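Local coordinates for protein CalS11 (Micromonospora echinospora, PDB 3TOS) that probably acts as an O-methyltransferase of calicheamicin biosynthesis and binds S-adenosyl-L-homocysteine, the product form of the methyl donor, at residues L56-A61 / P248-L253; T86-R91 / R101-F106; A198-I203 / R231-L236. All coordinates share one frame; numbering follows the deposited sequence.

Contact 1 of 3, residues L56-A61 / P248-L253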
# COMPACT_ATOMS: atom_id res chain seq x y z
N LEU B 56 -21.12 18.81 -12.01
CA LEU B 56 -21.58 18.38 -10.70
C LEU B 56 -20.58 17.42 -10.04
O LEU B 56 -20.20 17.61 -8.91
CB LEU B 56 -23.01 17.80 -10.80
CG LEU B 56 -23.63 17.36 -9.47
CD1 LEU B 56 -25.14 17.34 -9.68
CD2 LEU B 56 -23.11 15.99 -8.99
N LEU B 57 -20.12 16.43 -10.79
CA LEU B 57 -19.21 15.46 -10.27
C LEU B 57 -17.87 16.15 -9.94
O LEU B 57 -17.17 15.77 -9.00
CB LEU B 57 -19.00 14.31 -11.26
CG LEU B 57 -20.24 13.45 -11.52
CD1 LEU B 57 -19.94 12.52 -12.68
CD2 LEU B 57 -20.61 12.68 -10.24
N SER B 58 -17.45 17.15 -10.76
CA SER B 58 -16.18 17.86 -10.48
C SER B 58 -16.30 18.70 -9.19
O SER B 58 -15.37 18.69 -8.37
CB SER B 58 -15.79 18.78 -11.63
OG SER B 58 -15.39 17.96 -12.72
N MSE B 59 -17.43 19.37 -8.99
CA MSE B 59 -17.63 20.11 -7.72
C MSE B 59 -17.60 19.18 -6.51
O MSE B 59 -17.03 19.53 -5.46
CB MSE B 59 -18.91 20.93 -7.74
CG MSE B 59 -18.96 22.04 -8.81
SE MSE B 59 -17.43 23.26 -8.82
CE MSE B 59 -16.42 22.49 -10.30
N ASP B 60 -18.20 18.00 -6.67
CA ASP B 60 -18.19 17.00 -5.63
C ASP B 60 -16.76 16.52 -5.34
O ASP B 60 -16.39 16.33 -4.17
CB ASP B 60 -19.09 15.80 -6.00
CG ASP B 60 -19.01 14.70 -5.01
OD1 ASP B 60 -19.55 14.88 -3.92
OD2 ASP B 60 -18.46 13.62 -5.31
N ALA B 61 -15.95 16.35 -6.39
CA ALA B 61 -14.56 15.90 -6.21
C ALA B 61 -13.76 16.97 -5.45
O ALA B 61 -12.97 16.64 -4.55
CB ALA B 61 -13.91 15.62 -7.57
N PRO B 248 -11.45 19.00 -19.10
CA PRO B 248 -10.50 20.10 -19.36
C PRO B 248 -10.45 21.14 -18.24
O PRO B 248 -9.44 21.87 -18.13
CB PRO B 248 -11.08 20.75 -20.63
CG PRO B 248 -12.55 20.44 -20.55
CD PRO B 248 -12.62 19.03 -20.01
N ALA B 249 -11.49 21.19 -17.41
CA ALA B 249 -11.60 22.15 -16.28
C ALA B 249 -12.45 21.42 -15.25
O ALA B 249 -13.30 20.60 -15.63
CB ALA B 249 -12.31 23.44 -16.73
N PRO B 250 -12.27 21.76 -13.97
CA PRO B 250 -11.35 22.79 -13.46
C PRO B 250 -9.89 22.35 -13.41
O PRO B 250 -9.58 21.13 -13.42
CB PRO B 250 -11.87 23.00 -12.06
CG PRO B 250 -12.28 21.63 -11.62
CD PRO B 250 -13.00 21.07 -12.86
N ALA B 251 -9.00 23.33 -13.33
CA ALA B 251 -7.63 23.07 -12.95
C ALA B 251 -7.52 23.47 -11.48
O ALA B 251 -8.04 24.53 -11.10
CB ALA B 251 -6.69 23.90 -13.78
N TYR B 252 -6.86 22.66 -10.67
CA TYR B 252 -6.84 22.99 -9.24
C TYR B 252 -5.52 22.60 -8.64
O TYR B 252 -4.82 21.72 -9.11
CB TYR B 252 -8.00 22.25 -8.50
CG TYR B 252 -7.82 20.76 -8.39
CD1 TYR B 252 -8.09 19.91 -9.48
CD2 TYR B 252 -7.44 20.20 -7.18
CE1 TYR B 252 -7.92 18.55 -9.36
CE2 TYR B 252 -7.26 18.83 -7.06
CZ TYR B 252 -7.50 18.01 -8.16
OH TYR B 252 -7.33 16.66 -8.00
N LEU B 253 -5.17 23.32 -7.59
CA LEU B 253 -3.94 23.03 -6.84
C LEU B 253 -4.26 22.89 -5.34
O LEU B 253 -5.22 23.45 -4.83
CB LEU B 253 -2.92 24.14 -7.09
CG LEU B 253 -3.29 25.55 -6.61
CD1 LEU B 253 -2.83 25.72 -5.13
CD2 LEU B 253 -2.55 26.54 -7.50
O HOH W 1 -15.71 19.49 -14.92

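Contact 2 of 3, residues T86-R91 / R101-F106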
# COMPACT_ATOMS: atom_id res chain seq x y z
N THR B 86 -25.01 23.52 -6.01
CA THR B 86 -24.31 22.25 -5.87
C THR B 86 -23.64 22.12 -4.47
O THR B 86 -23.82 21.13 -3.78
CB THR B 86 -23.24 22.10 -6.95
OG1 THR B 86 -23.91 22.29 -8.23
CG2 THR B 86 -22.65 20.68 -6.85
N PHE B 87 -22.87 23.15 -4.09
CA PHE B 87 -22.23 23.17 -2.76
C PHE B 87 -23.24 23.09 -1.60
O PHE B 87 -22.97 22.41 -0.61
CB PHE B 87 -21.35 24.40 -2.59
CG PHE B 87 -20.15 24.41 -3.50
CD1 PHE B 87 -19.46 23.25 -3.79
CD2 PHE B 87 -19.75 25.59 -4.13
CE1 PHE B 87 -18.30 23.29 -4.71
CE2 PHE B 87 -18.68 25.65 -5.01
CZ PHE B 87 -17.92 24.50 -5.30
N ALA B 88 -24.39 23.80 -1.72
CA ALA B 88 -25.37 23.75 -0.66
C ALA B 88 -25.90 22.32 -0.43
O ALA B 88 -26.09 21.90 0.74
CB ALA B 88 -26.54 24.68 -0.98
N ALA B 89 -26.13 21.59 -1.52
CA ALA B 89 -26.64 20.23 -1.41
C ALA B 89 -25.53 19.31 -0.88
O ALA B 89 -25.78 18.45 -0.04
CB ALA B 89 -27.18 19.73 -2.78
N LEU B 90 -24.32 19.46 -1.41
CA LEU B 90 -23.22 18.62 -0.97
C LEU B 90 -22.86 18.84 0.50
O LEU B 90 -22.45 17.91 1.18
CB LEU B 90 -21.97 18.86 -1.86
CG LEU B 90 -22.07 18.45 -3.34
CD1 LEU B 90 -20.83 18.94 -4.10
CD2 LEU B 90 -22.24 16.93 -3.47
N ARG B 91 -22.98 20.07 0.97
CA ARG B 91 -22.73 20.35 2.38
C ARG B 91 -23.73 19.59 3.25
O ARG B 91 -23.39 19.12 4.36
CB ARG B 91 -22.75 21.87 2.63
CG ARG B 91 -22.53 22.28 4.07
CD ARG B 91 -22.58 23.79 4.26
NE ARG B 91 -23.92 24.31 3.90
CZ ARG B 91 -24.21 25.62 3.80
NH1 ARG B 91 -23.27 26.54 4.08
NH2 ARG B 91 -25.46 26.00 3.44
N ARG B 101 -19.02 25.82 7.97
CA ARG B 101 -18.70 25.70 6.56
C ARG B 101 -19.58 26.67 5.79
O ARG B 101 -20.58 26.28 5.19
CB ARG B 101 -18.89 24.28 6.02
CG ARG B 101 -18.41 24.14 4.55
CD ARG B 101 -16.93 24.02 4.44
NE ARG B 101 -16.46 22.74 4.96
CZ ARG B 101 -15.19 22.42 5.19
NH1 ARG B 101 -14.18 23.30 5.00
NH2 ARG B 101 -14.93 21.19 5.64
N ARG B 102 -19.25 27.95 5.84
CA ARG B 102 -19.96 28.99 5.10
C ARG B 102 -19.69 28.84 3.60
O ARG B 102 -18.57 28.53 3.19
CB ARG B 102 -19.48 30.37 5.58
CG ARG B 102 -20.30 31.56 4.99
CD ARG B 102 -19.91 32.89 5.70
NE ARG B 102 -20.51 33.01 7.02
CZ ARG B 102 -20.18 33.96 7.89
NH1 ARG B 102 -19.19 34.81 7.57
NH2 ARG B 102 -20.80 34.05 9.09
N ILE B 103 -20.72 29.16 2.80
CA ILE B 103 -20.58 29.26 1.33
C ILE B 103 -20.76 30.71 0.97
O ILE B 103 -21.77 31.30 1.30
CB ILE B 103 -21.68 28.43 0.60
CG1 ILE B 103 -21.44 26.94 0.87
CG2 ILE B 103 -21.63 28.74 -0.92
CD1 ILE B 103 -22.66 26.06 0.53
N VAL B 104 -19.76 31.30 0.32
CA VAL B 104 -19.77 32.76 0.05
C VAL B 104 -19.61 32.92 -1.45
O VAL B 104 -18.62 32.45 -2.03
CB VAL B 104 -18.63 33.53 0.79
CG1 VAL B 104 -18.88 34.98 0.70
CG2 VAL B 104 -18.58 33.06 2.27
N GLY B 105 -20.61 33.54 -2.07
CA GLY B 105 -20.56 33.76 -3.52
C GLY B 105 -20.44 35.23 -3.83
O GLY B 105 -21.19 36.04 -3.34
N PHE B 106 -19.45 35.59 -4.64
CA PHE B 106 -19.20 36.99 -4.99
C PHE B 106 -19.49 37.21 -6.46
O PHE B 106 -19.00 36.46 -7.33
CB PHE B 106 -17.71 37.40 -4.77
CG PHE B 106 -17.22 37.27 -3.36
CD1 PHE B 106 -16.80 36.03 -2.85
CD2 PHE B 106 -17.11 38.41 -2.54
CE1 PHE B 106 -16.30 35.94 -1.51
CE2 PHE B 106 -16.65 38.29 -1.20
CZ PHE B 106 -16.25 37.07 -0.70

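Contact 3 of 3, residues A198-I203 / R231-L236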
# COMPACT_ATOMS: atom_id res chain seq x y z
N ALA B 198 -6.41 40.38 -8.36
CA ALA B 198 -6.72 41.02 -7.08
C ALA B 198 -7.20 40.02 -6.03
O ALA B 198 -6.86 40.15 -4.84
CB ALA B 198 -7.81 42.10 -7.30
N VAL B 199 -8.04 39.06 -6.44
CA VAL B 199 -8.58 38.16 -5.46
C VAL B 199 -7.54 37.15 -5.05
O VAL B 199 -7.44 36.82 -3.87
CB VAL B 199 -9.83 37.47 -6.02
CG1 VAL B 199 -10.24 36.31 -5.10
CG2 VAL B 199 -10.98 38.49 -6.15
N LEU B 200 -6.69 36.69 -5.98
CA LEU B 200 -5.62 35.77 -5.58
C LEU B 200 -4.75 36.44 -4.53
O LEU B 200 -4.35 35.81 -3.53
CB LEU B 200 -4.72 35.43 -6.79
CG LEU B 200 -5.19 34.31 -7.67
CD1 LEU B 200 -4.27 34.34 -8.94
CD2 LEU B 200 -5.11 32.93 -6.93
N GLU B 201 -4.42 37.70 -4.75
CA GLU B 201 -3.56 38.45 -3.76
C GLU B 201 -4.25 38.56 -2.37
O GLU B 201 -3.59 38.40 -1.32
CB GLU B 201 -3.22 39.83 -4.32
CG GLU B 201 -2.23 39.76 -5.44
CD GLU B 201 -2.21 40.98 -6.33
OE1 GLU B 201 -3.12 41.83 -6.25
OE2 GLU B 201 -1.27 41.05 -7.17
N ALA B 202 -5.54 38.85 -2.39
CA ALA B 202 -6.33 39.03 -1.17
C ALA B 202 -6.50 37.73 -0.33
O ALA B 202 -6.45 37.80 0.91
CB ALA B 202 -7.75 39.61 -1.53
N ILE B 203 -6.71 36.59 -1.00
CA ILE B 203 -7.04 35.39 -0.25
C ILE B 203 -5.82 34.70 0.35
O ILE B 203 -5.99 33.87 1.25
CB ILE B 203 -7.84 34.36 -1.08
CG1 ILE B 203 -6.98 33.80 -2.23
CG2 ILE B 203 -9.17 34.92 -1.55
CD1 ILE B 203 -7.61 32.58 -2.90
N ARG B 231 0.50 33.68 -13.37
CA ARG B 231 1.92 33.84 -13.68
C ARG B 231 2.50 35.09 -13.04
O ARG B 231 3.70 35.13 -12.65
CB ARG B 231 2.12 33.82 -15.20
CG ARG B 231 2.16 32.42 -15.75
CD ARG B 231 2.58 32.38 -17.23
NE ARG B 231 1.61 32.95 -18.18
CZ ARG B 231 1.80 34.05 -18.91
NH1 ARG B 231 0.84 34.41 -19.75
NH2 ARG B 231 2.93 34.75 -18.80
N LYS B 232 1.67 36.10 -12.87
CA LYS B 232 2.11 37.32 -12.14
C LYS B 232 2.20 37.18 -10.63
O LYS B 232 3.08 37.76 -10.01
CB LYS B 232 1.24 38.52 -12.47
CG LYS B 232 1.53 39.00 -13.92
CD LYS B 232 1.01 40.36 -14.16
CE LYS B 232 1.04 40.73 -15.64
NZ LYS B 232 2.39 41.15 -16.16
N VAL B 233 1.28 36.44 -10.03
CA VAL B 233 1.18 36.45 -8.58
C VAL B 233 2.04 35.33 -7.97
O VAL B 233 2.76 35.54 -6.98
CB VAL B 233 -0.31 36.28 -8.18
CG1 VAL B 233 -0.45 36.22 -6.66
CG2 VAL B 233 -1.13 37.45 -8.70
N LEU B 234 1.93 34.13 -8.57
CA LEU B 234 2.54 32.93 -7.97
C LEU B 234 3.55 32.21 -8.86
O LEU B 234 4.55 31.66 -8.34
CB LEU B 234 1.44 31.92 -7.57
CG LEU B 234 0.43 32.40 -6.49
CD1 LEU B 234 -0.61 31.33 -6.16
CD2 LEU B 234 1.11 32.77 -5.21
N GLY B 235 3.27 32.18 -10.16
CA GLY B 235 3.98 31.29 -11.08
C GLY B 235 3.21 30.00 -11.26
O GLY B 235 2.62 29.48 -10.27
N LEU B 236 3.20 29.44 -12.47
CA LEU B 236 2.45 28.21 -12.72
C LEU B 236 3.05 27.00 -12.04
O LEU B 236 2.35 26.00 -11.86
CB LEU B 236 2.31 27.96 -14.23
CG LEU B 236 1.33 28.93 -14.93
CD1 LEU B 236 1.44 28.84 -16.48
CD2 LEU B 236 -0.13 28.64 -14.54

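Contact 1 of 3, residues L56-A61 / P248-L253
Ser-58 and Pro-250 carry the apolar part of this contact, which sets helix 50-65 against the loop residues that lead into strand 251-254, an antiparallel strand added to the parallel Rossmann-like sheet of a class I methyltransferase. CB of Ser-58 lies 3.8 Å from CD of Pro-250, so the proline ring meets the helix through its CD corner. Beside it, the selenomethionine Met-59 starts away from the strand, but the bends of its chain carry the methyl back, until CE stands 4.4 Å from Pro-250 CG. Tyr-187 of strand 183-188 packs on both Met-59 and Pro-250. The peptide bond before Pro-250 is cis, a kink placed just where the chain enters the strand.

The polar part is bridged by water. With chi1 at -71°, OG of Ser-58 stands opposite its own carbonyl carbon and beside the backbone N; it bonds to Thr-54 O one turn back on its own helix and to Arg-247 NH1, the latter tying the helix to the loop. Ala-249, just before the proline, has its side chain about 4 Å from the bound sodium ion, which Asp-216 and Glu-217 coordinate. A single water joins the two segments: it lies 2.7 Å from Ser-58 OG and donates a hydrogen bond of 2.7 Å to Ala-249 O.

Contact 2 of 3, residues T86-R91 / R101-F106
Ile-103 and Arg-91 approach from opposite directions within the beta-alpha-beta unit formed by strand 72-76, helix 82-94 and strand 103-107 of the Rossmann-like fold. Helix 86-91 runs antiparallel to strand 103-106, at 178°, with their axes 10.1 Å apart.

The Ile-103 side chain ends against the helix backbone. Its CD1 is 3.6 Å from Ala-88 N and 3.8 Å from Phe-87 CB, while the ring of Phe-87 turns off to pack on Ile-73 of strand 72-76. The same methyl sits over the centre of one face of the Arg-91 guanidinium, 3.6 Å above its plane, so that the flat group lies across the end of the isoleucine.

Arg-91 gets there by leaving the helix with CG anti to the backbone N (chi1 179°) and then bending at chi3, which swings the guanidinium back across Ile-103. Along the way its CD passes 4.1 Å from Arg-101 CB, the two arginine chains sliding past each other in opposite directions. They part at their ends: Arg-101 pairs with Glu-95, whereas Arg-91 NH2 forms a salt bridge with Glu-148.

At the guanidinium edge the contact becomes polar. NH1 serves two backbone carbonyls, those of Arg-159 and Arg-101, which, with the Glu-148 salt bridge, holds the group in its plane and ties the helix to the approaches of two neighbouring strands. Replacing Arg-91 by a leucine would probably leave Arg-101 O and Arg-159 O without this donor, Glu-148 without its partner here and Ile-103 CD1 without the flat group that covers it. The bond from Arg-91 NH1 to Arg-101 O is 2.9 Å long, nearly straight at 161°, and lies in the carbonyl plane as well as close to the guanidinium plane.

Contact 3 of 3, residues A198-I203 / R231-L236
Glu-201 and Val-233 mark the closest backbone approach between helix 193-203 and the C-terminal end of helix 225-233, their CA atoms 7.0 Å apart. Residues 198 to 202 are helical, with the bond from Ala-202 N to Ala-198 O at 3.1 Å. In segment 231-236 the helix stops after Val-233: Leu-234 is the first residue to leave helical angles, and Gly-235 follows with a positive phi of 94°, a conformation in which a CB would press against the preceding carbonyl O.

Val-233 points toward helix 193-203 and is the centre of the contact. CG1, anti to the backbone N at chi1 177°, lies 4.3 Å from CB of the buried Leu-200 and also meets Glu-201, while CG2 meets Glu-201 alone. This exposed glutamate crosses the valine at a slant: Glu-201 CG is 4.1 Å from both Val-233 CG1 and CG2, and the carboxylate oxygen OE2 comes within 3.9 Å of CG2. The glutamate thus lays its aliphatic part on the valine; OE2, though it grazes CG2, forms a salt bridge with Lys-197, one turn earlier on the same helix. Lys-197 also packs on Val-233.

Beyond the helix end, Leu-234 packs on Arg-204 and Trp-255, and Leu-236 on Leu-207 of a neighbouring subunit. Helix 193-203 thereby lies between helix 225-233 and helix 167-177, which meets it through Val-199 and Ala-202, while Leu-200 and Ile-203 rest on strand 183-188 of the sheet.

Contacts 1 and 2 are buried and touch each other: Met-59 SE lies 3.8 Å from Phe-87 CZ, so helices 50-65 and 82-94 pack together as one meets the lead-in to strand 251-254 and the other strand 103-107 of the same sheet. Contact 3 is only partly buried, at the periphery about 17 Å from the centre of the chain to its own centre, and joins two helices instead. The chemistry follows this placement. Contact 2 combines an isoleucine with a buried arginine bonded to backbone carbonyls, contact 1 relies on proline packing and a bridging water, and contact 3 is apolar, with an exposed glutamate at its border. Contacts 1 and 2 both touch a second subunit; contacts 1 and 3 both touch a third.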